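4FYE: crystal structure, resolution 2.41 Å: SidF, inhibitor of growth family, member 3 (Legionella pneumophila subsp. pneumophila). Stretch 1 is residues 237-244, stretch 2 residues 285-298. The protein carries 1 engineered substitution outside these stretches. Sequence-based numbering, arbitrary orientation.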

# COMPACT_ATOMS: atom_id res chain seq x y z
N SER A 237 -11.78 20.33 15.33
CA SER A 237 -12.68 19.82 14.29
C SER A 237 -11.90 19.36 13.04
O SER A 237 -11.97 18.18 12.64
N ASP A 238 -11.13 20.28 12.45
CA ASP A 238 -10.36 20.04 11.22
C ASP A 238 -8.94 19.45 11.46
O ASP A 238 -8.56 19.19 12.61
N LEU A 239 -8.18 19.26 10.38
CA LEU A 239 -6.75 18.86 10.47
C LEU A 239 -6.42 17.85 11.58
O LEU A 239 -5.68 18.16 12.51
N VAL A 240 -6.96 16.64 11.46
CA VAL A 240 -6.56 15.52 12.28
C VAL A 240 -5.16 15.05 11.85
O VAL A 240 -4.75 15.19 10.68
N LEU A 241 -4.42 14.52 12.82
CA LEU A 241 -3.12 13.93 12.52
C LEU A 241 -3.20 12.43 12.42
O LEU A 241 -4.14 11.80 12.93
N GLY A 242 -2.17 11.86 11.78
CA GLY A 242 -2.08 10.43 11.63
C GLY A 242 -2.38 9.95 10.23
O GLY A 242 -3.17 10.54 9.49
N ASN A 243 -1.69 8.87 9.87
CA ASN A 243 -1.97 8.10 8.65
C ASN A 243 -3.22 7.19 8.74
O ASN A 243 -3.71 6.83 9.82
N SER A 244 -3.73 6.80 7.59
CA SER A 244 -4.75 5.78 7.64
C SER A 244 -4.75 4.96 6.37
O SER A 244 -4.08 5.29 5.36
N TYR A 285 -1.86 30.22 4.55
CA TYR A 285 -1.55 29.71 5.88
C TYR A 285 -2.04 28.28 5.98
O TYR A 285 -1.24 27.36 6.15
N LYS A 286 -3.35 28.11 5.84
CA LYS A 286 -3.94 26.79 5.86
C LYS A 286 -3.17 25.78 5.00
O LYS A 286 -3.05 24.63 5.40
N LYS A 287 -2.64 26.23 3.87
CA LYS A 287 -1.86 25.35 2.98
C LYS A 287 -0.54 24.97 3.63
O LYS A 287 -0.09 23.81 3.54
N LEU A 288 0.10 25.93 4.28
CA LEU A 288 1.36 25.59 4.93
C LEU A 288 1.12 24.65 6.10
O LEU A 288 1.90 23.75 6.34
N ALA A 289 0.00 24.82 6.79
CA ALA A 289 -0.41 23.89 7.83
C ALA A 289 -0.48 22.44 7.28
O ALA A 289 0.05 21.47 7.89
N ILE A 290 -1.11 22.33 6.11
CA ILE A 290 -1.31 21.07 5.42
C ILE A 290 0.03 20.46 5.01
O ILE A 290 0.23 19.25 5.19
N LYS A 291 0.92 21.29 4.46
CA LYS A 291 2.30 20.87 4.20
C LYS A 291 3.00 20.31 5.45
O LYS A 291 3.82 19.40 5.34
N ALA A 292 2.69 20.87 6.62
CA ALA A 292 3.37 20.47 7.85
C ALA A 292 2.89 19.12 8.33
O ALA A 292 3.70 18.31 8.84
N VAL A 293 1.57 18.90 8.22
CA VAL A 293 0.99 17.65 8.65
C VAL A 293 1.56 16.55 7.79
O VAL A 293 1.79 15.45 8.25
N THR A 294 1.83 16.85 6.53
CA THR A 294 2.27 15.78 5.72
C THR A 294 3.67 15.38 6.13
O THR A 294 4.01 14.18 6.09
N LEU A 295 4.47 16.38 6.57
CA LEU A 295 5.78 16.13 7.15
C LEU A 295 5.65 15.34 8.48
O LEU A 295 6.30 14.32 8.71
N ILE A 296 4.80 15.81 9.37
CA ILE A 296 4.46 15.09 10.56
C ILE A 296 4.11 13.58 10.27
O ILE A 296 4.77 12.65 10.81
N ASN A 297 3.14 13.34 9.39
CA ASN A 297 2.84 12.00 8.93
C ASN A 297 4.00 11.33 8.23
O ASN A 297 4.18 10.12 8.41
N GLN A 298 4.81 12.07 7.46
CA GLN A 298 6.05 11.48 6.96
C GLN A 298 6.93 10.90 8.10
O GLN A 298 7.50 9.83 7.93

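What holds the irregular 237-244 segment against the helix at the apolar level? Leu239 and Leu241 supply the grease. Leu239 (chi1 m, chi2 p) points toward the helix, and its CD2 lies 3.8 Å from Ala289 CB and 4.1 Å from Val293 CG2. Leu241 (m, t) leaves its backbone sideways, yet its end comes nearer: CD2 sits 3.8 Å from Val293 CG2 and 4.4 Å from Ile296 CG2. Val293, in the t rotamer and pointing toward the segment, thus meets both leucines through the same methyl, CG2.

Where do polar groups take over? They do so one helical turn after Val293, at Asn297 (chi1 m), which points toward the segment. Its OD1 accepts a hydrogen bond from Gly242 N at 3.2 Å. Asn243 (m) adds a weak one, ND2 to Asn297 O at 3.4 Å, so side chain and backbone of Asn297 are both engaged. Gly242 has backbone angles that would jam a CB against the preceding carbonyl O.

Do charges contribute at the other end? Only loosely. Asp238 OD2 (chi1 p) stands 4.5 Å from Lys286 NZ, beyond a salt bridge, and Asp238 is poorly ordered. The lysine's aliphatic part packs instead, with CD 3.9 Å from Leu239 CD1.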

# COMPACT_ATOMS: atom_id res chain seq x y z
CB SER A 237 -13.75 20.87 13.93
OG SER A 237 -14.90 20.29 13.33
CB ASP A 238 -10.28 21.35 10.40
CG ASP A 238 -9.40 22.45 11.06
OD1 ASP A 238 -9.19 22.45 12.29
OD2 ASP A 238 -8.92 23.32 10.30
CB LEU A 239 -5.82 20.08 10.56
CG LEU A 239 -5.38 20.69 9.22
CD1 LEU A 239 -6.45 21.63 8.70
CD2 LEU A 239 -4.05 21.42 9.31
CB VAL A 240 -7.55 14.34 12.17
CG1 VAL A 240 -7.57 13.55 13.47
CG2 VAL A 240 -8.95 14.85 11.81
CB LEU A 241 -2.13 14.27 13.61
CG LEU A 241 -1.94 15.74 13.93
CD1 LEU A 241 -0.90 15.84 15.04
CD2 LEU A 241 -1.50 16.50 12.69
CB ASN A 243 -0.74 7.26 8.28
CG ASN A 243 0.34 8.10 7.64
OD1 ASN A 243 0.06 8.84 6.70
ND2 ASN A 243 1.57 8.03 8.17
CB SER A 244 -6.17 6.30 8.05
OG SER A 244 -6.71 7.27 7.15
CB TYR A 285 -2.20 30.55 6.99
CG TYR A 285 -1.71 31.97 7.15
CD1 TYR A 285 -0.34 32.26 7.18
CD2 TYR A 285 -2.61 33.03 7.32
CE1 TYR A 285 0.10 33.58 7.34
CE2 TYR A 285 -2.18 34.35 7.48
CZ TYR A 285 -0.82 34.62 7.48
OH TYR A 285 -0.38 35.92 7.65
CB LYS A 286 -5.40 26.84 5.45
CG LYS A 286 -6.04 25.47 5.33
CD LYS A 286 -6.53 24.95 6.68
CE LYS A 286 -7.96 25.38 6.96
NZ LYS A 286 -8.89 24.67 6.05
CB LYS A 287 -1.59 25.99 1.63
CG LYS A 287 -2.78 25.91 0.71
CD LYS A 287 -2.41 26.43 -0.66
CE LYS A 287 -3.65 26.48 -1.53
NZ LYS A 287 -3.51 27.54 -2.56
CB LEU A 288 2.12 26.84 5.35
CG LEU A 288 3.61 26.94 5.05
CD1 LEU A 288 4.26 27.68 6.20
CD2 LEU A 288 4.30 25.62 4.80
CB ALA A 289 -1.73 24.34 8.39
CB ILE A 290 -2.26 21.21 4.21
CG1 ILE A 290 -3.67 21.46 4.73
CG2 ILE A 290 -2.24 19.94 3.37
CD1 ILE A 290 -4.63 22.12 3.73
CB LYS A 291 3.13 22.01 3.64
CG LYS A 291 3.57 21.82 2.21
CD LYS A 291 4.27 23.05 1.62
CE LYS A 291 3.31 23.91 0.82
NZ LYS A 291 4.02 24.87 -0.06
CB ALA A 292 3.16 21.49 8.95
CB VAL A 293 -0.51 17.66 8.48
CG1 VAL A 293 -1.08 16.27 8.57
CG2 VAL A 293 -1.11 18.58 9.52
CB THR A 294 1.97 15.89 4.18
OG1 THR A 294 3.16 15.84 3.40
CG2 THR A 294 1.05 17.06 3.78
CB LEU A 295 6.45 17.44 7.44
CG LEU A 295 7.94 17.72 7.28
CD1 LEU A 295 8.40 18.37 8.57
CD2 LEU A 295 8.78 16.52 6.97
CB ILE A 296 3.37 15.87 11.31
CG1 ILE A 296 4.04 17.07 12.02
CG2 ILE A 296 2.63 14.98 12.28
CD1 ILE A 296 3.08 18.13 12.52
CB ASN A 297 1.69 12.06 8.00
CG ASN A 297 0.42 12.42 8.71
OD1 ASN A 297 0.35 12.44 9.96
ND2 ASN A 297 -0.61 12.68 7.91
CB GLN A 298 6.88 12.45 6.13
CG GLN A 298 7.98 11.72 5.38
CD GLN A 298 7.45 10.59 4.51
OE1 GLN A 298 6.38 10.72 3.93
NE2 GLN A 298 8.23 9.51 4.36